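Local coordinates for protein enoyl-CoA hydratase (Geobacillus kaustophilus, PDB 2PPY) that probably catalyses the hydration of enoyl-CoA thioesters in fatty-acid beta-oxidation, as a member of the crotonase superfamily, at residues G18-H23 against P51-V56; F36-N41 against C87-E92; D95-S100 against N214-I219; P101-A106 against A122-F127; A208-S213 against N239-S244. All coordinates share one frame; numbering follows the deposited sequence.

Interaction 1: G18-H23 against P51-V56; sequences GIAEIH and PDIKVV
Ile19 and Val55 stand on one face of the sheet, Ala20 and Val56 on the other, where strands 19-24 and 55-60 run parallel as the two strands of a beta-alpha-beta unit whose crossover helix is 34-48. On the Ile19 face the two branched side chains meet flank to flank, Ile19 CG1 lying 4.3 Å from Val55 CB, and helix 193-205 covers both through Ala201. On the Ala20 face Ile53 does the closer work: its CG2, anti to the backbone N, reaches 3.6 Å from Ala20 CB. Further along the same face Ile22 crosses Val56 obliquely, with Ile22 CD1 3.8 Å from Val56 CG1. Ile47 of helix 34-48 rests on Ala20, Ile53 and Val56 together. The backbone fixes this pairing. Gly18 O is gripped by two amides: Val55 N at 3.2 Å lies nearly along the C=O axis, whereas Lys54 N at 2.9 Å stands 37° above the carbonyl plane. Ala20 N then bonds to Val55 O at 2.9 Å, again almost along the C=O axis. Gly18 itself has a positive phi (76°), which glycine adopts more readily than residues with a side chain. Polar cohesion between the two segments therefore rests on main-chain atoms, while aliphatic groups dress both faces of the strands with apolar surface for a helix on each face.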
# COMPACT_ATOMS: atom_id res chain seq x y z
N GLY A 18 37.13 -4.54 2.20
CA GLY A 18 35.72 -4.42 1.86
C GLY A 18 34.73 -4.98 2.86
O GLY A 18 33.53 -5.04 2.58
N ILE A 19 35.21 -5.39 4.03
CA ILE A 19 34.33 -5.92 5.06
C ILE A 19 34.54 -5.18 6.38
O ILE A 19 35.67 -4.86 6.75
CB ILE A 19 34.59 -7.42 5.31
CG1 ILE A 19 34.31 -8.23 4.04
CG2 ILE A 19 33.72 -7.92 6.46
CD1 ILE A 19 34.66 -9.70 4.16
N ALA A 20 33.44 -4.90 7.07
CA ALA A 20 33.51 -4.23 8.36
C ALA A 20 32.84 -5.14 9.37
O ALA A 20 31.79 -5.71 9.09
CB ALA A 20 32.79 -2.88 8.30
N GLU A 21 33.46 -5.29 10.53
CA GLU A 21 32.88 -6.13 11.56
C GLU A 21 32.59 -5.25 12.76
O GLU A 21 33.48 -4.57 13.27
CB GLU A 21 33.84 -7.25 11.98
CG GLU A 21 34.35 -8.10 10.84
CD GLU A 21 35.00 -9.39 11.34
OE1 GLU A 21 35.53 -9.39 12.48
OE2 GLU A 21 34.99 -10.39 10.60
N ILE A 22 31.35 -5.27 13.20
CA ILE A 22 30.95 -4.49 14.36
C ILE A 22 30.86 -5.47 15.52
O ILE A 22 29.93 -6.27 15.60
CB ILE A 22 29.58 -3.81 14.15
CG1 ILE A 22 29.61 -2.96 12.87
CG2 ILE A 22 29.25 -2.95 15.35
CD1 ILE A 22 28.28 -2.28 12.54
N HIS A 23 31.86 -5.43 16.40
CA HIS A 23 31.88 -6.33 17.54
C HIS A 23 31.20 -5.68 18.73
O HIS A 23 31.51 -4.54 19.08
CB HIS A 23 33.31 -6.71 17.91
CG HIS A 23 33.96 -7.64 16.93
ND1 HIS A 23 34.31 -8.93 17.25
CD2 HIS A 23 34.32 -7.46 15.64
CE1 HIS A 23 34.86 -9.51 16.20
NE2 HIS A 23 34.87 -8.64 15.21
N PRO A 51 33.17 4.20 1.02
CA PRO A 51 33.01 3.51 -0.26
C PRO A 51 33.63 2.12 -0.36
O PRO A 51 33.17 1.28 -1.13
CB PRO A 51 33.64 4.48 -1.26
CG PRO A 51 33.46 5.80 -0.61
CD PRO A 51 33.80 5.51 0.82
N ASP A 52 34.69 1.88 0.41
CA ASP A 52 35.38 0.60 0.36
C ASP A 52 34.67 -0.54 1.05
O ASP A 52 34.94 -1.71 0.76
CB ASP A 52 36.79 0.75 0.93
CG ASP A 52 37.64 1.74 0.14
OD1 ASP A 52 37.76 1.58 -1.09
OD2 ASP A 52 38.18 2.68 0.77
N ILE A 53 33.76 -0.24 1.97
CA ILE A 53 33.04 -1.29 2.69
C ILE A 53 31.81 -1.74 1.91
O ILE A 53 30.92 -0.94 1.61
CB ILE A 53 32.60 -0.83 4.09
CG1 ILE A 53 33.79 -0.22 4.84
CG2 ILE A 53 32.05 -2.02 4.87
CD1 ILE A 53 34.94 -1.19 5.07
N LYS A 54 31.75 -3.02 1.59
CA LYS A 54 30.64 -3.57 0.84
C LYS A 54 29.80 -4.54 1.68
O LYS A 54 28.65 -4.83 1.35
CB LYS A 54 31.15 -4.27 -0.42
CG LYS A 54 31.67 -3.32 -1.51
CD LYS A 54 32.96 -2.62 -1.12
CE LYS A 54 33.64 -1.96 -2.33
NZ LYS A 54 32.89 -0.82 -2.92
N VAL A 55 30.38 -5.04 2.76
CA VAL A 55 29.68 -5.97 3.63
C VAL A 55 29.93 -5.65 5.10
O VAL A 55 31.02 -5.23 5.48
CB VAL A 55 30.12 -7.43 3.37
CG1 VAL A 55 29.32 -8.38 4.25
CG2 VAL A 55 29.94 -7.78 1.90
N VAL A 56 28.91 -5.85 5.93
CA VAL A 56 29.05 -5.60 7.35
C VAL A 56 28.60 -6.82 8.14
O VAL A 56 27.49 -7.33 7.94
CB VAL A 56 28.22 -4.39 7.81
CG1 VAL A 56 28.37 -4.21 9.32
CG2 VAL A 56 28.66 -3.13 7.07

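Interaction 2: F36-N41 against C87-E92; sequences FYKEFN and CLFCNE
Tyr37 O is gripped by one hydrogen bond, from Asn41 N at 2.8 Å in the usual i to i+4 manner of a helix, and it is also met by the ring edge of Phe89, whose CE2 lies 3.7 Å from this oxygen. The contact is a helix-helix packing in the crotonase fold: the short axes of 36-41 and 87-92 run in nearly the same direction, 25° apart and 9.9 Å at closest approach. Phe89, with CG anti to the backbone N, pushes its rim at the backbone of helix 34-48. The Phe89 side chain crosses those of Lys38 and Asn41 at about a right angle, with the Asn41 amide and the ring planes 66° apart, and Phe89 CZ comes within 3.9 Å of Asn41 CB. Asn41 hydrogen-bonds through OD1 to Lys96, two turns further along helix 80-99. Tyr37 offers a face instead of an edge. Phe36 CE2 lies near the rim of one face, and Cys90 CB sits over the centre of the opposite face, 8° off the ring normal. An alanine at Tyr37 would probably loosen the two helices, since the ring that Cys90 and Phe36 share between them would be gone. Cys90 adds an oblique sulfur-aromatic contact, its SG only 3.2 Å from Tyr37 CD2.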
# COMPACT_ATOMS: atom_id res chain seq x y z
N PHE A 36 24.50 2.93 23.70
CA PHE A 36 24.93 1.87 22.80
C PHE A 36 24.42 2.15 21.39
O PHE A 36 25.19 2.11 20.43
CB PHE A 36 24.40 0.50 23.22
CG PHE A 36 24.45 -0.52 22.11
CD1 PHE A 36 25.67 -0.97 21.62
CD2 PHE A 36 23.28 -0.97 21.50
CE1 PHE A 36 25.73 -1.86 20.54
CE2 PHE A 36 23.33 -1.85 20.41
CZ PHE A 36 24.56 -2.30 19.93
N TYR A 37 23.12 2.42 21.28
CA TYR A 37 22.52 2.69 19.99
C TYR A 37 23.07 3.95 19.33
O TYR A 37 23.11 4.04 18.11
CB TYR A 37 21.00 2.75 20.11
CG TYR A 37 20.35 1.47 19.62
CD1 TYR A 37 20.30 1.17 18.26
CD2 TYR A 37 19.84 0.54 20.52
CE1 TYR A 37 19.76 -0.03 17.80
CE2 TYR A 37 19.30 -0.67 20.07
CZ TYR A 37 19.26 -0.95 18.71
OH TYR A 37 18.72 -2.13 18.26
N LYS A 38 23.49 4.91 20.15
CA LYS A 38 24.07 6.13 19.60
C LYS A 38 25.38 5.76 18.92
O LYS A 38 25.73 6.32 17.88
CB LYS A 38 24.28 7.17 20.71
CG LYS A 38 22.96 7.69 21.28
CD LYS A 38 23.14 8.48 22.57
CE LYS A 38 23.93 9.75 22.36
NZ LYS A 38 24.03 10.51 23.64
N GLU A 39 26.10 4.80 19.50
CA GLU A 39 27.36 4.35 18.93
C GLU A 39 27.11 3.47 17.71
O GLU A 39 27.82 3.57 16.70
CB GLU A 39 28.19 3.57 19.95
CG GLU A 39 28.56 4.36 21.21
CD GLU A 39 29.73 3.74 21.96
OE1 GLU A 39 29.73 2.51 22.15
OE2 GLU A 39 30.64 4.49 22.37
N PHE A 40 26.11 2.59 17.79
CA PHE A 40 25.78 1.70 16.68
C PHE A 40 25.35 2.55 15.48
O PHE A 40 25.70 2.25 14.34
CB PHE A 40 24.66 0.74 17.08
CG PHE A 40 24.45 -0.39 16.10
CD1 PHE A 40 25.47 -1.30 15.85
CD2 PHE A 40 23.24 -0.53 15.44
CE1 PHE A 40 25.28 -2.35 14.95
CE2 PHE A 40 23.04 -1.58 14.53
CZ PHE A 40 24.07 -2.48 14.29
N ASN A 41 24.58 3.60 15.75
CA ASN A 41 24.11 4.51 14.71
C ASN A 41 25.30 5.19 14.04
O ASN A 41 25.34 5.34 12.82
CB ASN A 41 23.19 5.57 15.30
CG ASN A 41 22.70 6.55 14.26
OD1 ASN A 41 21.92 6.19 13.37
ND2 ASN A 41 23.15 7.79 14.36
N CYS A 87 12.94 4.34 22.30
CA CYS A 87 12.50 3.34 21.33
C CYS A 87 12.50 3.87 19.90
O CYS A 87 12.94 3.19 18.99
CB CYS A 87 11.10 2.83 21.70
SG CYS A 87 11.09 1.83 23.23
N LEU A 88 12.01 5.10 19.71
CA LEU A 88 11.97 5.70 18.39
C LEU A 88 13.36 5.79 17.79
O LEU A 88 13.56 5.43 16.63
CB LEU A 88 11.35 7.10 18.45
CG LEU A 88 11.23 7.88 17.13
CD1 LEU A 88 10.57 7.01 16.05
CD2 LEU A 88 10.42 9.15 17.37
N PHE A 89 14.33 6.24 18.57
CA PHE A 89 15.71 6.35 18.08
C PHE A 89 16.30 4.99 17.71
O PHE A 89 16.98 4.86 16.69
CB PHE A 89 16.62 7.01 19.12
CG PHE A 89 18.03 7.19 18.65
CD1 PHE A 89 18.35 8.19 17.74
CD2 PHE A 89 19.03 6.32 19.06
CE1 PHE A 89 19.64 8.32 17.25
CE2 PHE A 89 20.33 6.44 18.57
CZ PHE A 89 20.64 7.44 17.66
N CYS A 90 16.05 3.98 18.54
CA CYS A 90 16.56 2.64 18.25
C CYS A 90 15.97 2.12 16.95
O CYS A 90 16.69 1.55 16.12
CB CYS A 90 16.21 1.69 19.40
SG CYS A 90 17.02 2.08 20.96
N ASN A 91 14.67 2.30 16.77
CA ASN A 91 13.99 1.85 15.56
C ASN A 91 14.54 2.54 14.31
O ASN A 91 14.84 1.88 13.32
CB ASN A 91 12.48 2.09 15.67
CG ASN A 91 11.77 0.98 16.43
OD1 ASN A 91 11.94 -0.20 16.11
ND2 ASN A 91 10.97 1.35 17.42
N GLU A 92 14.67 3.86 14.37
CA GLU A 92 15.19 4.61 13.23
C GLU A 92 16.61 4.15 12.92
O GLU A 92 17.03 4.12 11.76
CB GLU A 92 15.16 6.11 13.53
CG GLU A 92 13.75 6.64 13.78
CD GLU A 92 13.70 8.15 13.98
OE1 GLU A 92 14.64 8.69 14.61
OE2 GLU A 92 12.72 8.78 13.53

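Interaction 3: D95-S100 against N214-I219; sequences DKIARS and NIKLAI
This is a buried helix-helix contact within the crotonase fold, joined by a lysine: Lys216 of helix 209-222 reaches across to backbone carbonyls of residues 97-100. The short axes lie 125° apart and approach to 9.9 Å. Lys216 starts with CG anti to the backbone N, then bends at chi2 and chi4, which brings NZ to Ile97 O at 2.8 Å, from 33° above the carbonyl plane. Ile97 O also accepts from Ser100 N. The preceding carbon, Lys216 CE, lies 3.2 Å from both Ala98 O and Ser100 O, so carbonyl oxygens flank the end of the lysine side chain. Leu217 CD2 packs beside Arg99 O at 3.5 Å. NZ is held further by a salt bridge to Asp124 and a hydrogen bond to Gln102 O. A methionine in place of Lys216 would remove the donor shared by Asp124 and these carbonyls and would probably leave the buried carboxylate poorly balanced. With a carboxylate and several carbonyls around it, the ammonium is likely to stay charged although buried.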
# COMPACT_ATOMS: atom_id res chain seq x y z
N ASP A 95 16.31 0.93 11.19
CA ASP A 95 15.74 1.18 9.87
C ASP A 95 16.80 1.55 8.83
O ASP A 95 16.64 1.27 7.64
CB ASP A 95 14.70 2.31 9.91
CG ASP A 95 13.50 1.99 10.79
OD1 ASP A 95 13.17 0.80 10.96
OD2 ASP A 95 12.88 2.95 11.31
N LYS A 96 17.88 2.20 9.27
CA LYS A 96 18.95 2.63 8.38
C LYS A 96 19.67 1.51 7.62
O LYS A 96 20.21 1.73 6.54
CB LYS A 96 19.95 3.49 9.16
CG LYS A 96 19.31 4.76 9.71
CD LYS A 96 20.22 5.56 10.64
CE LYS A 96 21.34 6.27 9.88
NZ LYS A 96 21.90 7.39 10.70
N ILE A 97 19.68 0.31 8.19
CA ILE A 97 20.36 -0.83 7.57
C ILE A 97 19.78 -1.20 6.20
O ILE A 97 20.52 -1.41 5.24
CB ILE A 97 20.31 -2.07 8.51
CG1 ILE A 97 21.08 -1.76 9.79
CG2 ILE A 97 20.93 -3.28 7.81
CD1 ILE A 97 21.01 -2.85 10.83
N ALA A 98 18.46 -1.29 6.11
CA ALA A 98 17.81 -1.64 4.84
C ALA A 98 18.09 -0.61 3.76
O ALA A 98 18.01 -0.91 2.57
CB ALA A 98 16.31 -1.79 5.05
N ARG A 99 18.42 0.62 4.16
CA ARG A 99 18.70 1.68 3.21
C ARG A 99 20.18 1.80 2.87
O ARG A 99 20.54 2.54 1.95
CB ARG A 99 18.21 3.03 3.76
CG ARG A 99 16.76 3.02 4.20
CD ARG A 99 16.28 4.42 4.58
NE ARG A 99 14.98 4.36 5.26
CZ ARG A 99 14.79 4.68 6.53
NH1 ARG A 99 15.81 5.08 7.29
NH2 ARG A 99 13.58 4.57 7.07
N SER A 100 21.03 1.09 3.60
CA SER A 100 22.48 1.14 3.39
C SER A 100 22.98 0.30 2.21
O SER A 100 22.43 -0.76 1.90
CB SER A 100 23.21 0.70 4.66
OG SER A 100 22.89 1.55 5.75
N ASN A 214 23.10 -2.99 -5.06
CA ASN A 214 21.84 -2.59 -5.66
C ASN A 214 20.77 -3.68 -5.53
O ASN A 214 19.59 -3.39 -5.44
CB ASN A 214 22.05 -2.21 -7.14
CG ASN A 214 22.52 -0.77 -7.30
OD1 ASN A 214 23.01 -0.16 -6.36
ND2 ASN A 214 22.38 -0.23 -8.51
N ILE A 215 21.20 -4.95 -5.49
CA ILE A 215 20.25 -6.06 -5.33
C ILE A 215 19.63 -5.98 -3.93
O ILE A 215 18.41 -6.14 -3.77
CB ILE A 215 20.95 -7.43 -5.47
CG1 ILE A 215 21.30 -7.70 -6.94
CG2 ILE A 215 20.05 -8.54 -4.92
CD1 ILE A 215 22.13 -8.95 -7.15
N LYS A 216 20.47 -5.76 -2.93
CA LYS A 216 20.03 -5.66 -1.54
C LYS A 216 19.05 -4.50 -1.38
O LYS A 216 18.07 -4.62 -0.67
CB LYS A 216 21.25 -5.49 -0.62
CG LYS A 216 20.93 -5.06 0.82
CD LYS A 216 20.83 -3.54 0.93
CE LYS A 216 20.32 -3.09 2.29
NZ LYS A 216 21.26 -3.40 3.40
N LEU A 217 19.32 -3.38 -2.05
CA LEU A 217 18.43 -2.23 -1.98
C LEU A 217 17.11 -2.55 -2.68
O LEU A 217 16.03 -2.21 -2.19
CB LEU A 217 19.07 -1.02 -2.66
CG LEU A 217 20.28 -0.38 -1.97
CD1 LEU A 217 20.83 0.73 -2.85
CD2 LEU A 217 19.87 0.17 -0.60
N ALA A 218 17.20 -3.19 -3.84
CA ALA A 218 16.02 -3.54 -4.61
C ALA A 218 15.03 -4.38 -3.81
O ALA A 218 13.82 -4.11 -3.83
CB ALA A 218 16.44 -4.30 -5.87
N ILE A 219 15.53 -5.38 -3.11
CA ILE A 219 14.66 -6.27 -2.34
C ILE A 219 14.16 -5.72 -1.01
O ILE A 219 12.97 -5.81 -0.72
CB ILE A 219 15.37 -7.62 -2.09
CG1 ILE A 219 15.70 -8.28 -3.43
CG2 ILE A 219 14.49 -8.53 -1.24
CD1 ILE A 219 16.53 -9.55 -3.30

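Interaction 4: P101-A106 against A122-F127; sequences PQVYIA and ACDLRF
Strands 103-108 and 125-129 lie side by side in the central sheet of the crotonase fold, parallel, their short axes 30° apart. Backbone bonds form the first group. Ala106 N donates to Leu125 O at 2.9 Å and Phe127 N to Ala106 O at 3.0 Å, both nearly straight. Tyr104 O, where the strands begin to pair, takes Leu125 N at 3.1 Å almost along the C=O axis and a weaker, bent bond from Asp124 N. The second group centres on the carboxylate of Asp124. With CG anti to its carbonyl carbon it swings OD2, the partner of Lys216, over to Tyr104 N at 2.7 Å, a straight bond that arrives 31° above the carboxylate plane. Held in this way, the buried acid would probably have a lowered pKa. Arg126 folds back within its own segment to give NH1 to Cys123 O. Apolar packing is the third group. On one face Ala106 CB touches both Cys123 SG, at 4.1 Å, and Arg126 CG. On the other face Ile105 and Leu125 lie alongside each other, pointing the same way, under Tyr200 of helix 193-205. From the same isoleucine, Ile105 CG2 rides over the face of the Phe127 ring, offset toward the rim, 3.7 Å from Phe127 CD2.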
# COMPACT_ATOMS: atom_id res chain seq x y z
N PRO A 101 24.06 0.75 1.54
CA PRO A 101 24.62 0.03 0.39
C PRO A 101 25.20 -1.32 0.77
O PRO A 101 25.17 -2.25 -0.04
CB PRO A 101 25.71 0.98 -0.12
CG PRO A 101 25.31 2.32 0.39
CD PRO A 101 24.80 2.01 1.77
N GLN A 102 25.74 -1.43 1.98
CA GLN A 102 26.36 -2.67 2.44
C GLN A 102 25.35 -3.73 2.84
O GLN A 102 24.25 -3.42 3.30
CB GLN A 102 27.25 -2.44 3.68
CG GLN A 102 28.45 -1.55 3.50
CD GLN A 102 28.10 -0.08 3.52
OE1 GLN A 102 27.09 0.32 4.10
NE2 GLN A 102 28.94 0.74 2.90
N VAL A 103 25.75 -4.99 2.67
CA VAL A 103 24.91 -6.11 3.06
C VAL A 103 25.23 -6.35 4.54
O VAL A 103 26.38 -6.55 4.91
CB VAL A 103 25.25 -7.38 2.25
CG1 VAL A 103 24.55 -8.59 2.85
CG2 VAL A 103 24.83 -7.19 0.81
N TYR A 104 24.20 -6.29 5.38
CA TYR A 104 24.37 -6.51 6.81
C TYR A 104 24.05 -7.95 7.21
O TYR A 104 22.96 -8.45 6.97
CB TYR A 104 23.49 -5.54 7.60
CG TYR A 104 24.14 -4.19 7.86
CD1 TYR A 104 24.50 -3.34 6.81
CD2 TYR A 104 24.44 -3.79 9.16
CE1 TYR A 104 25.13 -2.12 7.06
CE2 TYR A 104 25.07 -2.57 9.42
CZ TYR A 104 25.42 -1.75 8.36
OH TYR A 104 26.05 -0.56 8.62
N ILE A 105 25.03 -8.62 7.82
CA ILE A 105 24.87 -10.00 8.25
C ILE A 105 25.01 -10.09 9.76
O ILE A 105 25.99 -9.60 10.33
CB ILE A 105 25.94 -10.92 7.62
CG1 ILE A 105 25.95 -10.76 6.10
CG2 ILE A 105 25.66 -12.39 7.99
CD1 ILE A 105 27.06 -11.54 5.43
N ALA A 106 24.04 -10.72 10.41
CA ALA A 106 24.08 -10.89 11.86
C ALA A 106 24.73 -12.24 12.14
O ALA A 106 24.20 -13.28 11.75
CB ALA A 106 22.68 -10.87 12.43
N ALA A 122 16.67 -6.75 11.76
CA ALA A 122 16.88 -5.56 10.93
C ALA A 122 18.04 -5.73 9.94
O ALA A 122 18.20 -4.94 9.02
CB ALA A 122 17.11 -4.34 11.81
N CYS A 123 18.86 -6.76 10.15
CA CYS A 123 19.97 -7.03 9.24
C CYS A 123 19.44 -7.78 8.02
O CYS A 123 18.35 -8.36 8.08
CB CYS A 123 21.05 -7.86 9.94
SG CYS A 123 21.86 -7.02 11.32
N ASP A 124 20.20 -7.78 6.93
CA ASP A 124 19.79 -8.45 5.69
C ASP A 124 19.80 -9.98 5.79
O ASP A 124 18.99 -10.65 5.15
CB ASP A 124 20.69 -8.01 4.53
CG ASP A 124 20.71 -6.50 4.35
OD1 ASP A 124 19.63 -5.89 4.39
OD2 ASP A 124 21.81 -5.92 4.16
N LEU A 125 20.73 -10.52 6.57
CA LEU A 125 20.85 -11.97 6.73
C LEU A 125 21.20 -12.33 8.17
O LEU A 125 21.76 -11.52 8.89
CB LEU A 125 21.93 -12.52 5.80
CG LEU A 125 21.80 -12.31 4.29
CD1 LEU A 125 23.15 -12.57 3.61
CD2 LEU A 125 20.72 -13.23 3.73
N ARG A 126 20.89 -13.56 8.56
CA ARG A 126 21.18 -14.04 9.90
C ARG A 126 21.78 -15.45 9.85
O ARG A 126 21.14 -16.37 9.34
CB ARG A 126 19.90 -14.06 10.74
CG ARG A 126 19.37 -12.68 11.12
CD ARG A 126 17.87 -12.71 11.37
NE ARG A 126 17.15 -12.95 10.12
CZ ARG A 126 17.03 -12.05 9.14
NH1 ARG A 126 17.58 -10.85 9.27
NH2 ARG A 126 16.39 -12.36 8.03
N PHE A 127 23.00 -15.60 10.36
CA PHE A 127 23.68 -16.90 10.40
C PHE A 127 23.86 -17.26 11.88
O PHE A 127 24.34 -16.44 12.66
CB PHE A 127 25.06 -16.84 9.72
CG PHE A 127 25.02 -16.47 8.25
CD1 PHE A 127 23.85 -16.59 7.51
CD2 PHE A 127 26.18 -16.01 7.61
CE1 PHE A 127 23.83 -16.25 6.14
CE2 PHE A 127 26.16 -15.67 6.25
CZ PHE A 127 24.99 -15.79 5.52

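Interaction 5: A208-S213 against N239-S244; sequences ATYAVS and NLLFRS
Tyr210 lays one face of its ring against Leu241, whose CD1 is 3.9 Å from the ring centroid and only 10° off the normal, a CH-pi contact over the middle of the ring. The two residues join the ends of a helical hairpin, in which helices 209-222 and 227-242 follow each other in the chain and run in roughly opposite directions. Tyr210, with CG anti to the backbone N, is carried toward segment 239-244. Its side chain crosses that of Leu240 at about a right angle, Tyr210 OH coming 3.7 Å from Leu240 CB. Ser244 takes the edge: its CB approaches Tyr210 CD2 to 3.5 Å near the ring plane. Ser244 is also the N-cap of helix 245-255, where OG makes a weak bond to Ala247 N, so the tyrosine edge abuts the turn between two helices. Leu241 has chi1 -98° and chi2 30°, away from the staggered positions, which may mean some strain. At the polar end a water donates to Leu240 O and holds a long, weak bond to Tyr210 OH. Arg243 of the fifth subunit packs on Tyr210, while Arg243 of this chain bonds weakly to Tyr210 OH of that subunit; Gly143 of the fourth subunit packs on Ala211 and Leu241. The other methyl, Leu241 CD2, lies 3.9 Å from Ala211 CA.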
# COMPACT_ATOMS: atom_id res chain seq x y z
N ALA A 208 30.92 -8.66 -7.87
CA ALA A 208 30.45 -7.38 -8.38
C ALA A 208 29.65 -6.73 -7.26
O ALA A 208 28.41 -6.77 -7.25
CB ALA A 208 29.58 -7.59 -9.61
N THR A 209 30.36 -6.12 -6.32
CA THR A 209 29.75 -5.49 -5.16
C THR A 209 28.71 -4.40 -5.44
O THR A 209 27.84 -4.15 -4.60
CB THR A 209 30.84 -4.95 -4.20
OG1 THR A 209 31.63 -3.97 -4.87
CG2 THR A 209 31.75 -6.09 -3.75
N TYR A 210 28.80 -3.77 -6.60
CA TYR A 210 27.83 -2.72 -6.95
C TYR A 210 26.51 -3.42 -7.25
O TYR A 210 25.44 -2.93 -6.90
CB TYR A 210 28.31 -1.95 -8.18
CG TYR A 210 27.55 -0.67 -8.48
CD1 TYR A 210 26.62 -0.14 -7.57
CD2 TYR A 210 27.79 0.04 -9.66
CE1 TYR A 210 25.97 1.06 -7.83
CE2 TYR A 210 27.14 1.24 -9.92
CZ TYR A 210 26.23 1.74 -9.01
OH TYR A 210 25.60 2.94 -9.27
N ALA A 211 26.60 -4.59 -7.88
CA ALA A 211 25.42 -5.37 -8.21
C ALA A 211 24.85 -5.93 -6.92
O ALA A 211 23.64 -5.88 -6.69
CB ALA A 211 25.80 -6.52 -9.16
N VAL A 212 25.73 -6.44 -6.07
CA VAL A 212 25.30 -7.00 -4.79
C VAL A 212 24.55 -5.94 -4.00
O VAL A 212 23.47 -6.19 -3.47
CB VAL A 212 26.52 -7.46 -3.95
CG1 VAL A 212 26.09 -7.69 -2.50
CG2 VAL A 212 27.09 -8.75 -4.54
N SER A 213 25.13 -4.75 -3.94
CA SER A 213 24.55 -3.64 -3.21
C SER A 213 23.18 -3.21 -3.75
O SER A 213 22.22 -3.09 -2.99
CB SER A 213 25.52 -2.45 -3.22
OG SER A 213 25.00 -1.38 -2.46
N ASN A 239 19.37 0.10 -14.18
CA ASN A 239 19.88 1.12 -15.09
C ASN A 239 21.26 1.55 -14.60
O ASN A 239 22.20 1.65 -15.39
CB ASN A 239 18.94 2.33 -15.13
CG ASN A 239 17.78 2.13 -16.08
OD1 ASN A 239 16.77 2.83 -16.00
ND2 ASN A 239 17.91 1.19 -17.01
N LEU A 240 21.39 1.79 -13.30
CA LEU A 240 22.66 2.19 -12.72
C LEU A 240 23.72 1.12 -12.97
O LEU A 240 24.88 1.43 -13.22
CB LEU A 240 22.50 2.43 -11.22
CG LEU A 240 21.81 3.76 -10.88
CD1 LEU A 240 21.22 3.71 -9.48
CD2 LEU A 240 22.83 4.88 -11.00
N LEU A 241 23.31 -0.15 -12.90
CA LEU A 241 24.23 -1.26 -13.13
C LEU A 241 24.64 -1.38 -14.59
O LEU A 241 25.78 -1.75 -14.88
CB LEU A 241 23.59 -2.57 -12.65
CG LEU A 241 23.98 -3.09 -11.25
CD1 LEU A 241 24.33 -1.95 -10.30
CD2 LEU A 241 22.83 -3.92 -10.71
N PHE A 242 23.73 -1.07 -15.51
CA PHE A 242 24.05 -1.15 -16.93
C PHE A 242 25.06 -0.07 -17.28
O PHE A 242 25.79 -0.20 -18.26
CB PHE A 242 22.81 -0.96 -17.81
CG PHE A 242 21.96 -2.19 -17.96
CD1 PHE A 242 22.54 -3.45 -18.04
CD2 PHE A 242 20.58 -2.09 -18.05
CE1 PHE A 242 21.76 -4.59 -18.21
CE2 PHE A 242 19.79 -3.22 -18.22
CZ PHE A 242 20.38 -4.47 -18.30
N ARG A 243 25.08 0.99 -16.49
CA ARG A 243 26.01 2.09 -16.73
C ARG A 243 27.31 1.99 -15.94
O ARG A 243 28.17 2.86 -16.05
CB ARG A 243 25.35 3.44 -16.40
CG ARG A 243 24.36 3.95 -17.44
CD ARG A 243 23.00 3.28 -17.32
NE ARG A 243 22.03 3.79 -18.28
CZ ARG A 243 21.72 5.08 -18.43
NH1 ARG A 243 22.32 5.99 -17.67
NH2 ARG A 243 20.83 5.45 -19.33
N SER A 244 27.48 0.92 -15.16
CA SER A 244 28.70 0.77 -14.37
C SER A 244 29.80 0.08 -15.16
O SER A 244 29.57 -0.48 -16.24
CB SER A 244 28.42 -0.03 -13.09
OG SER A 244 28.24 -1.41 -13.36
O HOH W 1 25.98 3.62 -12.63

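Overall arrangement
Interaction 4 is the core of the set, its centre about 3 Å from the centre of the chain, whereas interactions 1 and 2 are only partly buried. Interactions 1 and 4 belong to one sheet: Val56 bonds to Val103 and Ile105, and both contacts rely on backbone ladders. Interactions 2, 3 and 5 pack helices, through ring faces and edges in 2 and 5 but through a buried charge in 3. Helix 80-99 serves 2 and 3; helix 209-222 serves 3 and 5. The pair Lys216 and Asp124 ties 3 to 4, and Ser213 bonds to Pro101 between 5 and 4. Interaction 5, its centre about 21 Å from the centre of the chain, is buried where other subunits cover it.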